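Long-range contacts in phosphoenolpyruvate-protein phosphotransferase (PDB 3TRC), which probably transfers the phosphoryl group of phosphoenolpyruvate to a protein histidine, this chain being the GAF domain of the longer enzyme: residues A[29-34]-A[57-62]; A[46-51]-A[73-78]; A[87-92]-A[117-122]; A[113-118]-A[129-134]. All blocks are in the same frame, centred on the assembly; numbering follows the deposited sequence.

Contact 1: A[29-34]-A[57-62]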
loop_
_atom_site.group_PDB
_atom_site.type_symbol
_atom_site.label_atom_id
_atom_site.label_comp_id
_atom_site.label_asym_id
_atom_site.label_seq_id
_atom_site.Cartn_x
_atom_site.Cartn_y
_atom_site.Cartn_z
ATOM N N LEU A 29 -6.480 -9.753 -10.178
ATOM C CA LEU A 29 -5.035 -9.595 -10.225
ATOM C C LEU A 29 -4.427 -10.035 -8.901
ATOM O O LEU A 29 -3.435 -10.768 -8.858
ATOM C CB LEU A 29 -4.719 -8.125 -10.504
ATOM C CG LEU A 29 -3.328 -7.507 -10.444
ATOM C CD1 LEU A 29 -3.411 -6.113 -11.047
ATOM C CD2 LEU A 29 -2.800 -7.444 -9.022
ATOM N N VAL A 30 -5.046 -9.590 -7.814
ATOM C CA VAL A 30 -4.565 -9.890 -6.473
ATOM C C VAL A 30 -4.542 -11.390 -6.149
ATOM O O VAL A 30 -3.534 -11.901 -5.667
ATOM C CB VAL A 30 -5.359 -9.094 -5.416
ATOM C CG1 VAL A 30 -5.037 -9.584 -4.016
ATOM C CG2 VAL A 30 -5.059 -7.600 -5.563
ATOM N N VAL A 31 -5.629 -12.114 -6.421
ATOM C CA VAL A 31 -5.647 -13.529 -6.064
ATOM C C VAL A 31 -4.594 -14.325 -6.846
ATOM O O VAL A 31 -3.980 -15.257 -6.319
ATOM C CB VAL A 31 -7.061 -14.157 -6.201
ATOM C CG1 VAL A 31 -8.049 -13.411 -5.319
ATOM C CG2 VAL A 31 -7.532 -14.165 -7.653
ATOM N N VAL A 32 -4.362 -13.929 -8.093
ATOM C CA VAL A 32 -3.364 -14.600 -8.916
ATOM C C VAL A 32 -1.962 -14.277 -8.407
ATOM O O VAL A 32 -1.131 -15.171 -8.233
ATOM C CB VAL A 32 -3.478 -14.195 -10.401
ATOM C CG1 VAL A 32 -2.263 -14.687 -11.182
ATOM C CG2 VAL A 32 -4.756 -14.756 -11.009
ATOM N N ARG A 33 -1.711 -12.994 -8.164
ATOM C CA ARG A 33 -0.389 -12.532 -7.746
ATOM C C ARG A 33 0.012 -13.113 -6.401
ATOM O O ARG A 33 1.158 -13.519 -6.210
ATOM C CB ARG A 33 -0.334 -10.998 -7.695
ATOM C CG ARG A 33 -0.358 -10.327 -9.054
ATOM C CD ARG A 33 0.807 -10.777 -9.922
ATOM N NE ARG A 33 0.866 -10.031 -11.175
ATOM C CZ ARG A 33 1.303 -10.535 -12.326
ATOM N NH1 ARG A 33 1.715 -11.792 -12.387
ATOM N NH2 ARG A 33 1.325 -9.780 -13.417
ATOM N N LEU A 34 -0.924 -13.136 -5.455
ATOM C CA LEU A 34 -0.642 -13.705 -4.143
ATOM C C LEU A 34 -0.183 -15.147 -4.271
ATOM O O LEU A 34 0.820 -15.544 -3.683
ATOM C CB LEU A 34 -1.861 -13.619 -3.217
ATOM C CG LEU A 34 -2.049 -12.283 -2.503
ATOM C CD1 LEU A 34 -3.162 -12.353 -1.470
ATOM C CD2 LEU A 34 -0.762 -11.889 -1.852
ATOM N N LEU A 57 -18.349 -14.917 -3.131
ATOM C CA LEU A 57 -17.040 -15.060 -3.760
ATOM C C LEU A 57 -16.959 -14.138 -4.970
ATOM O O LEU A 57 -17.823 -14.181 -5.852
ATOM C CB LEU A 57 -16.814 -16.508 -4.189
ATOM C CG LEU A 57 -15.468 -16.766 -4.859
ATOM C CD1 LEU A 57 -14.335 -16.604 -3.847
ATOM C CD2 LEU A 57 -15.452 -18.167 -5.469
HETATM N N MSE A 58 -15.930 -13.297 -5.021
HETATM C CA MSE A 58 -15.811 -12.329 -6.116
HETATM C C MSE A 58 -14.545 -12.489 -6.965
HETATM O O MSE A 58 -14.436 -11.912 -8.049
HETATM C CB MSE A 58 -15.965 -10.896 -5.585
HETATM C CG MSE A 58 -17.389 -10.565 -5.111
HETATM SE SE MSE A 58 -18.760 -10.768 -6.494
HETATM C CE MSE A 58 -18.272 -9.231 -7.582
ATOM N N ALA A 59 -13.604 -13.294 -6.481
ATOM C CA ALA A 59 -12.399 -13.618 -7.234
ATOM C C ALA A 59 -11.731 -14.826 -6.604
ATOM O O ALA A 59 -11.748 -14.984 -5.386
ATOM C CB ALA A 59 -11.439 -12.434 -7.242
ATOM N N THR A 60 -11.148 -15.684 -7.431
ATOM C CA THR A 60 -10.417 -16.820 -6.898
ATOM C C THR A 60 -9.328 -17.279 -7.849
ATOM O O THR A 60 -9.443 -17.164 -9.073
ATOM C CB THR A 60 -11.343 -18.018 -6.562
ATOM O OG1 THR A 60 -10.606 -18.998 -5.818
ATOM C CG2 THR A 60 -11.891 -18.668 -7.839
ATOM N N GLN A 61 -8.248 -17.763 -7.254
ATOM C CA GLN A 61 -7.249 -18.530 -7.969
ATOM C C GLN A 61 -7.117 -19.840 -7.207
ATOM O O GLN A 61 -6.831 -19.846 -6.009
ATOM C CB GLN A 61 -5.924 -17.774 -8.002
ATOM C CG GLN A 61 -4.746 -18.593 -8.488
ATOM C CD GLN A 61 -4.900 -19.055 -9.921
ATOM O OE1 GLN A 61 -5.578 -18.417 -10.730
ATOM N NE2 GLN A 61 -4.275 -20.183 -10.243
ATOM N N GLY A 62 -7.371 -20.952 -7.885
ATOM C CA GLY A 62 -7.244 -22.248 -7.246
ATOM C C GLY A 62 -8.569 -22.969 -7.107
ATOM O O GLY A 62 -8.608 -24.195 -7.109
#

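Contact 2: A[46-51]-A[73-78]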
loop_
_atom_site.group_PDB
_atom_site.type_symbol
_atom_site.label_atom_id
_atom_site.label_comp_id
_atom_site.label_asym_id
_atom_site.label_seq_id
_atom_site.Cartn_x
_atom_site.Cartn_y
_atom_site.Cartn_z
ATOM N N PHE A 46 -13.793 -12.540 -0.948
ATOM C CA PHE A 46 -15.234 -12.501 -0.758
ATOM C C PHE A 46 -15.638 -11.077 -0.449
ATOM O O PHE A 46 -14.910 -10.354 0.234
ATOM C CB PHE A 46 -15.648 -13.382 0.425
ATOM C CG PHE A 46 -15.459 -14.855 0.191
ATOM C CD1 PHE A 46 -14.243 -15.462 0.442
ATOM C CD2 PHE A 46 -16.515 -15.637 -0.260
ATOM C CE1 PHE A 46 -14.073 -16.827 0.239
ATOM C CE2 PHE A 46 -16.354 -16.995 -0.473
ATOM C CZ PHE A 46 -15.140 -17.594 -0.221
ATOM N N ILE A 47 -16.803 -10.676 -0.935
ATOM C CA ILE A 47 -17.338 -9.366 -0.590
ATOM C C ILE A 47 -18.657 -9.532 0.159
ATOM O O ILE A 47 -19.462 -10.405 -0.171
ATOM C CB ILE A 47 -17.510 -8.485 -1.843
ATOM C CG1 ILE A 47 -16.139 -8.196 -2.464
ATOM C CG2 ILE A 47 -18.197 -7.177 -1.490
ATOM C CD1 ILE A 47 -16.169 -7.126 -3.539
ATOM N N CYS A 48 -18.864 -8.706 1.183
ATOM C CA CYS A 48 -20.099 -8.763 1.959
ATOM C C CYS A 48 -21.315 -8.342 1.148
ATOM O O CYS A 48 -21.290 -7.323 0.452
ATOM C CB CYS A 48 -20.000 -7.860 3.184
ATOM S SG CYS A 48 -18.759 -8.363 4.360
ATOM N N ASP A 49 -22.376 -9.136 1.257
ATOM C CA ASP A 49 -23.688 -8.798 0.707
ATOM C C ASP A 49 -24.588 -8.596 1.915
ATOM O O ASP A 49 -25.220 -9.534 2.395
ATOM C CB ASP A 49 -24.204 -9.950 -0.168
ATOM C CG ASP A 49 -25.528 -9.633 -0.845
ATOM O OD1 ASP A 49 -26.127 -8.578 -0.544
ATOM O OD2 ASP A 49 -25.972 -10.448 -1.680
ATOM N N ASP A 50 -24.618 -7.369 2.430
ATOM C CA ASP A 50 -25.275 -7.101 3.702
ATOM C C ASP A 50 -26.776 -7.373 3.689
ATOM O O ASP A 50 -27.328 -7.800 4.695
ATOM C CB ASP A 50 -24.966 -5.680 4.190
ATOM C CG ASP A 50 -23.503 -5.503 4.577
ATOM O OD1 ASP A 50 -22.893 -6.473 5.062
ATOM O OD2 ASP A 50 -22.962 -4.394 4.402
ATOM N N VAL A 51 -27.435 -7.148 2.555
ATOM C CA VAL A 51 -28.875 -7.403 2.473
ATOM C C VAL A 51 -29.245 -8.873 2.725
ATOM O O VAL A 51 -30.244 -9.163 3.393
ATOM C CB VAL A 51 -29.474 -6.934 1.126
ATOM C CG1 VAL A 51 -28.793 -7.625 -0.031
ATOM C CG2 VAL A 51 -30.975 -7.201 1.090
ATOM N N LEU A 73 -21.608 -17.645 1.459
ATOM C CA LEU A 73 -21.388 -18.200 2.787
ATOM C C LEU A 73 -22.072 -17.289 3.793
ATOM O O LEU A 73 -21.930 -16.075 3.719
ATOM C CB LEU A 73 -19.890 -18.276 3.085
ATOM C CG LEU A 73 -19.050 -19.113 2.118
ATOM C CD1 LEU A 73 -17.565 -18.987 2.457
ATOM C CD2 LEU A 73 -19.489 -20.564 2.148
ATOM N N LYS A 74 -22.816 -17.866 4.729
ATOM C CA LYS A 74 -23.578 -17.058 5.676
ATOM C C LYS A 74 -22.692 -16.333 6.680
ATOM O O LYS A 74 -21.705 -16.889 7.173
ATOM C CB LYS A 74 -24.601 -17.922 6.420
ATOM C CG LYS A 74 -25.696 -18.489 5.533
ATOM C CD LYS A 74 -26.585 -17.385 4.994
ATOM C CE LYS A 74 -27.790 -17.952 4.262
ATOM N NZ LYS A 74 -28.659 -16.870 3.718
ATOM N N PHE A 75 -23.045 -15.087 6.982
ATOM C CA PHE A 75 -22.354 -14.344 8.029
ATOM C C PHE A 75 -22.327 -15.188 9.303
ATOM O O PHE A 75 -23.325 -15.808 9.669
ATOM C CB PHE A 75 -23.061 -13.018 8.342
ATOM C CG PHE A 75 -22.888 -11.943 7.292
ATOM C CD1 PHE A 75 -22.069 -12.131 6.193
ATOM C CD2 PHE A 75 -23.554 -10.730 7.426
ATOM C CE1 PHE A 75 -21.917 -11.130 5.242
ATOM C CE2 PHE A 75 -23.409 -9.725 6.478
ATOM C CZ PHE A 75 -22.591 -9.928 5.381
ATOM N N GLY A 76 -21.180 -15.214 9.970
ATOM C CA GLY A 76 -21.075 -15.796 11.296
ATOM C C GLY A 76 -20.750 -17.275 11.275
ATOM O O GLY A 76 -20.417 -17.860 12.307
ATOM N N GLU A 77 -20.836 -17.880 10.097
ATOM C CA GLU A 77 -20.700 -19.328 9.982
ATOM C C GLU A 77 -19.343 -19.772 9.464
ATOM O O GLU A 77 -18.734 -19.117 8.618
ATOM C CB GLU A 77 -21.805 -19.907 9.098
ATOM C CG GLU A 77 -23.201 -19.700 9.651
ATOM C CD GLU A 77 -24.226 -20.581 8.964
ATOM O OE1 GLU A 77 -23.865 -21.253 7.973
ATOM O OE2 GLU A 77 -25.389 -20.602 9.418
ATOM N N GLY A 78 -18.876 -20.904 9.976
ATOM C CA GLY A 78 -17.613 -21.461 9.540
ATOM C C GLY A 78 -16.405 -20.631 9.923
ATOM O O GLY A 78 -16.493 -19.652 10.663
#

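Contact 3: A[87-92]-A[117-122]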
loop_
_atom_site.group_PDB
_atom_site.type_symbol
_atom_site.label_atom_id
_atom_site.label_comp_id
_atom_site.label_asym_id
_atom_site.label_seq_id
_atom_site.Cartn_x
_atom_site.Cartn_y
_atom_site.Cartn_z
ATOM N N GLU A 87 -12.966 -9.763 13.175
ATOM C CA GLU A 87 -12.288 -8.643 12.538
ATOM C C GLU A 87 -10.790 -8.697 12.838
ATOM O O GLU A 87 -10.145 -7.670 13.025
ATOM C CB GLU A 87 -12.912 -7.308 12.965
ATOM C CG GLU A 87 -14.350 -7.155 12.481
ATOM C CD GLU A 87 -14.940 -5.787 12.742
ATOM O OE1 GLU A 87 -14.288 -4.961 13.415
ATOM O OE2 GLU A 87 -16.069 -5.537 12.268
ATOM N N GLU A 88 -10.261 -9.917 12.883
ATOM C CA GLU A 88 -8.840 -10.175 13.093
ATOM C C GLU A 88 -8.431 -11.316 12.183
ATOM O O GLU A 88 -9.261 -12.150 11.821
ATOM C CB GLU A 88 -8.563 -10.639 14.522
ATOM C CG GLU A 88 -8.999 -9.723 15.637
ATOM C CD GLU A 88 -8.805 -10.385 16.993
ATOM O OE1 GLU A 88 -8.467 -11.591 17.018
ATOM O OE2 GLU A 88 -8.986 -9.707 18.026
ATOM N N PRO A 89 -7.142 -11.377 11.817
ATOM C CA PRO A 89 -6.710 -12.528 11.022
ATOM C C PRO A 89 -6.794 -13.842 11.793
ATOM O O PRO A 89 -6.598 -13.880 13.011
ATOM C CB PRO A 89 -5.247 -12.197 10.692
ATOM C CG PRO A 89 -5.153 -10.710 10.826
ATOM C CD PRO A 89 -6.093 -10.353 11.936
ATOM N N ILE A 90 -7.098 -14.916 11.071
ATOM C CA ILE A 90 -6.974 -16.263 11.601
ATOM C C ILE A 90 -5.934 -16.986 10.749
ATOM O O ILE A 90 -6.077 -17.098 9.530
ATOM C CB ILE A 90 -8.317 -17.022 11.592
ATOM C CG1 ILE A 90 -9.351 -16.275 12.442
ATOM C CG2 ILE A 90 -8.128 -18.438 12.119
ATOM C CD1 ILE A 90 -10.692 -16.991 12.556
ATOM N N ASN A 91 -4.876 -17.448 11.405
ATOM C CA ASN A 91 -3.715 -18.042 10.749
ATOM C C ASN A 91 -3.494 -19.434 11.331
ATOM O O ASN A 91 -3.116 -19.572 12.502
ATOM C CB ASN A 91 -2.506 -17.144 11.024
ATOM C CG ASN A 91 -1.279 -17.511 10.209
ATOM O OD1 ASN A 91 -1.154 -18.618 9.700
ATOM N ND2 ASN A 91 -0.352 -16.563 10.101
ATOM N N LEU A 92 -3.740 -20.465 10.529
ATOM C CA LEU A 92 -3.706 -21.842 11.018
ATOM C C LEU A 92 -2.850 -22.740 10.134
ATOM O O LEU A 92 -2.732 -22.511 8.933
ATOM C CB LEU A 92 -5.127 -22.408 11.069
ATOM C CG LEU A 92 -6.155 -21.572 11.827
ATOM C CD1 LEU A 92 -7.575 -22.052 11.538
ATOM C CD2 LEU A 92 -5.861 -21.586 13.314
ATOM N N GLY A 117 -6.897 -16.261 6.924
ATOM C CA GLY A 117 -8.099 -15.500 6.637
ATOM C C GLY A 117 -7.960 -14.105 7.197
ATOM O O GLY A 117 -7.635 -13.931 8.370
ATOM N N ILE A 118 -8.198 -13.109 6.351
ATOM C CA ILE A 118 -7.953 -11.718 6.700
ATOM C C ILE A 118 -9.181 -10.853 6.445
ATOM O O ILE A 118 -9.720 -10.829 5.337
ATOM C CB ILE A 118 -6.753 -11.179 5.894
ATOM C CG1 ILE A 118 -5.492 -11.950 6.276
ATOM C CG2 ILE A 118 -6.569 -9.686 6.108
ATOM C CD1 ILE A 118 -4.255 -11.392 5.681
ATOM N N PRO A 119 -9.632 -10.130 7.471
ATOM C CA PRO A 119 -10.803 -9.277 7.275
ATOM C C PRO A 119 -10.434 -8.058 6.446
ATOM O O PRO A 119 -9.359 -7.476 6.617
ATOM C CB PRO A 119 -11.182 -8.875 8.703
ATOM C CG PRO A 119 -9.896 -8.924 9.449
ATOM C CD PRO A 119 -9.095 -10.035 8.840
ATOM N N ILE A 120 -11.319 -7.699 5.525
ATOM C CA ILE A 120 -11.121 -6.507 4.710
ATOM C C ILE A 120 -12.009 -5.426 5.288
ATOM O O ILE A 120 -13.231 -5.486 5.164
ATOM C CB ILE A 120 -11.473 -6.766 3.235
ATOM C CG1 ILE A 120 -10.591 -7.894 2.673
ATOM C CG2 ILE A 120 -11.312 -5.486 2.422
ATOM C CD1 ILE A 120 -10.927 -8.310 1.244
ATOM N N ILE A 121 -11.385 -4.453 5.946
ATOM C CA ILE A 121 -12.105 -3.477 6.748
ATOM C C ILE A 121 -11.759 -2.062 6.314
ATOM O O ILE A 121 -10.587 -1.698 6.212
ATOM C CB ILE A 121 -11.757 -3.632 8.249
ATOM C CG1 ILE A 121 -12.035 -5.063 8.717
ATOM C CG2 ILE A 121 -12.524 -2.614 9.092
ATOM C CD1 ILE A 121 -11.467 -5.391 10.085
ATOM N N GLU A 122 -12.791 -1.275 6.046
ATOM C CA GLU A 122 -12.619 0.123 5.689
ATOM C C GLU A 122 -13.120 0.975 6.837
ATOM O O GLU A 122 -14.318 1.014 7.109
ATOM C CB GLU A 122 -13.392 0.449 4.414
ATOM C CG GLU A 122 -13.468 1.932 4.093
ATOM C CD GLU A 122 -12.143 2.502 3.624
ATOM O OE1 GLU A 122 -11.199 1.715 3.394
ATOM O OE2 GLU A 122 -12.051 3.739 3.485
#

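Contact 4: A[113-118]-A[129-134]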
loop_
_atom_site.group_PDB
_atom_site.type_symbol
_atom_site.label_atom_id
_atom_site.label_comp_id
_atom_site.label_asym_id
_atom_site.label_seq_id
_atom_site.Cartn_x
_atom_site.Cartn_y
_atom_site.Cartn_z
ATOM N N HIS A 113 -4.717 -27.160 3.757
ATOM C CA HIS A 113 -4.537 -27.254 5.195
ATOM C C HIS A 113 -4.159 -25.903 5.779
ATOM O O HIS A 113 -4.927 -25.328 6.546
ATOM C CB HIS A 113 -3.511 -28.336 5.533
ATOM C CG HIS A 113 -3.968 -29.713 5.167
ATOM N ND1 HIS A 113 -4.685 -30.512 6.032
ATOM C CD2 HIS A 113 -3.849 -30.417 4.017
ATOM C CE1 HIS A 113 -4.969 -31.657 5.438
ATOM N NE2 HIS A 113 -4.475 -31.625 4.213
ATOM N N GLY A 114 -2.990 -25.388 5.404
ATOM C CA GLY A 114 -2.580 -24.062 5.835
ATOM C C GLY A 114 -3.622 -23.037 5.424
ATOM O O GLY A 114 -4.156 -23.111 4.321
ATOM N N PHE A 115 -3.900 -22.080 6.306
ATOM C CA PHE A 115 -5.017 -21.146 6.125
ATOM C C PHE A 115 -4.677 -19.773 6.693
ATOM O O PHE A 115 -4.214 -19.653 7.828
ATOM C CB PHE A 115 -6.267 -21.700 6.831
ATOM C CG PHE A 115 -7.474 -20.792 6.790
ATOM C CD1 PHE A 115 -7.651 -19.791 7.741
ATOM C CD2 PHE A 115 -8.472 -20.988 5.844
ATOM C CE1 PHE A 115 -8.781 -18.973 7.719
ATOM C CE2 PHE A 115 -9.606 -20.175 5.813
ATOM C CZ PHE A 115 -9.759 -19.167 6.754
ATOM N N LEU A 116 -4.892 -18.735 5.896
ATOM C CA LEU A 116 -4.817 -17.373 6.411
ATOM C C LEU A 116 -6.052 -16.617 5.961
ATOM O O LEU A 116 -6.243 -16.378 4.768
ATOM C CB LEU A 116 -3.552 -16.661 5.918
ATOM C CG LEU A 116 -3.395 -15.196 6.345
ATOM C CD1 LEU A 116 -3.410 -15.067 7.863
ATOM C CD2 LEU A 116 -2.105 -14.614 5.768
ATOM N N GLY A 117 -6.897 -16.261 6.924
ATOM C CA GLY A 117 -8.099 -15.500 6.637
ATOM C C GLY A 117 -7.960 -14.105 7.197
ATOM O O GLY A 117 -7.635 -13.931 8.370
ATOM N N ILE A 118 -8.198 -13.109 6.351
ATOM C CA ILE A 118 -7.953 -11.718 6.700
ATOM C C ILE A 118 -9.181 -10.853 6.445
ATOM O O ILE A 118 -9.720 -10.829 5.337
ATOM C CB ILE A 118 -6.753 -11.179 5.894
ATOM C CG1 ILE A 118 -5.492 -11.950 6.276
ATOM C CG2 ILE A 118 -6.569 -9.686 6.108
ATOM C CD1 ILE A 118 -4.255 -11.392 5.681
ATOM N N ILE A 129 -13.623 -10.496 2.886
ATOM C CA ILE A 129 -12.632 -11.385 3.474
ATOM C C ILE A 129 -11.662 -11.864 2.412
ATOM O O ILE A 129 -12.067 -12.228 1.307
ATOM C CB ILE A 129 -13.284 -12.634 4.085
ATOM C CG1 ILE A 129 -14.491 -12.256 4.947
ATOM C CG2 ILE A 129 -12.251 -13.427 4.883
ATOM C CD1 ILE A 129 -14.123 -11.692 6.300
ATOM N N LEU A 130 -10.378 -11.872 2.754
ATOM C CA LEU A 130 -9.346 -12.427 1.883
ATOM C C LEU A 130 -8.894 -13.757 2.474
ATOM O O LEU A 130 -8.539 -13.830 3.647
ATOM C CB LEU A 130 -8.168 -11.452 1.783
ATOM C CG LEU A 130 -6.925 -11.897 1.009
ATOM C CD1 LEU A 130 -7.251 -11.969 -0.470
ATOM C CD2 LEU A 130 -5.760 -10.937 1.255
ATOM N N VAL A 131 -8.922 -14.813 1.664
ATOM C CA VAL A 131 -8.620 -16.154 2.159
ATOM C C VAL A 131 -7.478 -16.760 1.359
ATOM O O VAL A 131 -7.589 -16.932 0.146
ATOM C CB VAL A 131 -9.832 -17.104 2.073
ATOM C CG1 VAL A 131 -9.437 -18.507 2.550
ATOM C CG2 VAL A 131 -11.003 -16.575 2.892
ATOM N N ILE A 132 -6.391 -17.090 2.050
ATOM C CA ILE A 132 -5.218 -17.673 1.414
ATOM C C ILE A 132 -5.030 -19.095 1.952
ATOM O O ILE A 132 -5.105 -19.324 3.151
ATOM C CB ILE A 132 -3.945 -16.830 1.683
ATOM C CG1 ILE A 132 -4.170 -15.357 1.314
ATOM C CG2 ILE A 132 -2.768 -17.386 0.899
ATOM C CD1 ILE A 132 -4.604 -14.485 2.487
ATOM N N GLN A 133 -4.814 -20.051 1.057
ATOM C CA GLN A 133 -4.715 -21.445 1.476
ATOM C C GLN A 133 -3.527 -22.122 0.824
ATOM O O GLN A 133 -3.073 -21.713 -0.238
ATOM C CB GLN A 133 -5.998 -22.200 1.120
ATOM C CG GLN A 133 -7.269 -21.531 1.648
ATOM C CD GLN A 133 -8.533 -22.264 1.236
ATOM O OE1 GLN A 133 -9.172 -21.921 0.234
ATOM N NE2 GLN A 133 -8.903 -23.281 2.007
ATOM N N GLN A 134 -3.009 -23.152 1.479
ATOM C CA GLN A 134 -1.949 -23.944 0.878
ATOM C C GLN A 134 -2.108 -25.408 1.245
ATOM O O GLN A 134 -2.746 -25.746 2.241
ATOM C CB GLN A 134 -0.561 -23.416 1.264
ATOM C CG GLN A 134 -0.319 -23.290 2.750
ATOM C CD GLN A 134 0.875 -22.404 3.060
ATOM O OE1 GLN A 134 1.503 -21.847 2.159
ATOM N NE2 GLN A 134 1.193 -22.274 4.340
HETATM O O HOH W 1 -6.970 -23.980 4.151
#

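Contact 1: A[29-34]-A[57-62]
V31 of helix 23-37 packs on A59, T60 and Q61 of strand 54-61, a helix-on-sheet contact of the GAF fold. The helix and strand segments run nearly the same way, 21° apart, with axes 7.0 Å apart at their closest. No hydrogen bond joins them.

V31 can be followed outward. Its CB lies 3.9 Å from Q61 N, over the peptide that links T60 and Q61. CG1 stands anti to its own carbonyl carbon (chi1 -58°) and lies by A59, equally near its CB and its O, at 4.0 Å from each. CG2 comes down on the same T60-Q61 peptide, 3.6 Å from T60 C. T60 CB points away from the helix, and its OG1 is hydrogen-bonded to S44 OG. A59 and M58, a selenomethionine here, both face L45 in a classic beta bulge.

The helix uses its other sides elsewhere. V30 and L34 touch helix 142-164, and R33 forms a salt bridge with E16 of helix 3-19.

Q61 covers the edge of the contact. Its CB sits 3.6 Å from V31 O. The chain then bends at chi2 (63°), and the amide oxygen OE1 ends 3.8 Å from V32 CG2.

Contact 2: A[46-51]-A[73-78]
The carboxylate of D50 meets the edge of the F75 ring, an unusual pairing at this margin of the GAF-domain sheet. OD1 lies near the ring plane, 3.5 Å from F75 CZ. The carboxylate and ring planes are 69° apart. The slightly positive ring hydrogens probably favour an oxygen here. The CB of D50 points away from F75. Its CG stands anti to its own carbonyl carbon (chi1 -68°), and its end comes back nearer to the ring.

The two segments are not paired strands. Strand 54-61 lies between strands 42-49 and 72-74, and even the C48 and F75 CA atoms are 8.5 Å apart. Side chains bridge this gap. F46 CE2 touches L73 CD1 at 3.7 Å, an apolar contact between side chains that cross obliquely. Both residues also touch I80 of helix 78-86.

K74 opens a type II beta turn that ends at E77, with F75 in second place. The turn is closed by the bond from E77 N to K74 O, 3.2 Å long. G76 holds the third place in the turn, with the positive phi usual there. It belongs to the sodium site together with Y55, G81 and E85. The F75 side chain lies about 4 Å from that ion, and its ring also meets the ring of Y55.

C48 also approaches F75. Its CB is 4.0 Å from F75 CZ. Its SG makes an oblique sulfur-aromatic contact, 5.1 Å from the F75 ring centroid and 54° off the ring normal.

Contact 3: A[87-92]-A[117-122]
I90 and G117 form an antiparallel hydrogen-bonded pair, which ties the short strand 90-92 to strand 114-122 at one margin of the GAF-domain sheet. Both bonds are 2.9 Å long: I90 N to G117 O, and G117 N to I90 O. Each donor lies in the plane of the carbonyl it meets. The second bond is the straighter, 171° at the hydrogen against 158°. G117 O also takes a CA-H...O contact from P89 CA at 3.1 Å, so this oxygen is approached twice.

The side chains meet before the strand starts. P119 lies against the backbone of E87 and E88, with its CG 3.5 Å from E87 C. Its CD rests by the next carbonyl, 3.6 Å from E88 C. The rings of P89 and P119 come near at their CD atoms, 4.3 Å apart. E87 has positive phi as the chain leaves the helix. Its CB touches I121 CD1 at 3.7 Å, and the two side chains cross at about a right angle.

The link between helix 78-86 and strand 90-92 is thus laid along strand 114-122. I90 and P119 share one side of the sheet with helix 78-86, where both touch V83. I118 turns to helix 142-164 and packs on C148 and A152, while P119 and I121 also touch L126 of the neighbouring strand 125-134.

Contact 4: A[113-118]-A[129-134]
F115, L116 and I118 pack against V131, I132 and L130 across a beta hairpin within the GAF-domain sheet, between strands 42-49 and 90-92. Its strands, 114-122 and 125-134, run antiparallel.

Backbone bonds come first. L116 pairs with I132, and I118 with L130, each pair through two bonds. The two between L116 and I132 are both 2.8 Å from N to O. At the end away from the hairpin turn, H113 and G114 both face Q134 in a classic beta bulge. There H113 N gives a nearly straight bond to Q134 O, 2.9 Å long. Q134 N reaches G114 O from above the carbonyl plane. CA-H...O contacts fill in between, such as V131 CA to L116 O.

Apolar contacts lie on both faces. On one, L116 and I132 lie side by side and point the same way, with L116 CG 4.1 Å from I132 CD1. I118 is on this face too, and I118 and I132 both touch C148 of helix 142-164. On the other, F115 CE2 meets V131 CG1 at 3.7 Å. F115 has CG anti to the backbone N (chi1 177°). Its ring atom CE1 lies 3.7 Å from G117 CA. Glycine offers no side chain in the way of the ring.

A water adds a polar link, at the edge of the F115 ring and in its plane. It donates to G114 O and accepts from Q133 NE2, each at 3.0 Å.

How the contacts relate
All four contacts belong to one antiparallel sheet and its covering helices. Contacts 3 and 4 are the nearest pair, with centres 9 Å apart. They share G117 and I118, and L92 N probably bonds to F115 O, 2.9 Å away. Contact 2 joins contact 4 through a probable hydrogen bond from F46 N to I129 O. Contact 1 lies on the side of helix 142-164, where L34 CD1 packs 4.0 Å from L130 CD2 of contact 4. Contacts 1 and 3 do not touch and lie on opposite sides of the chain's centre. The sodium ion sits by contact 2; E87 of contact 3 has its side chain about 8 Å from the ion.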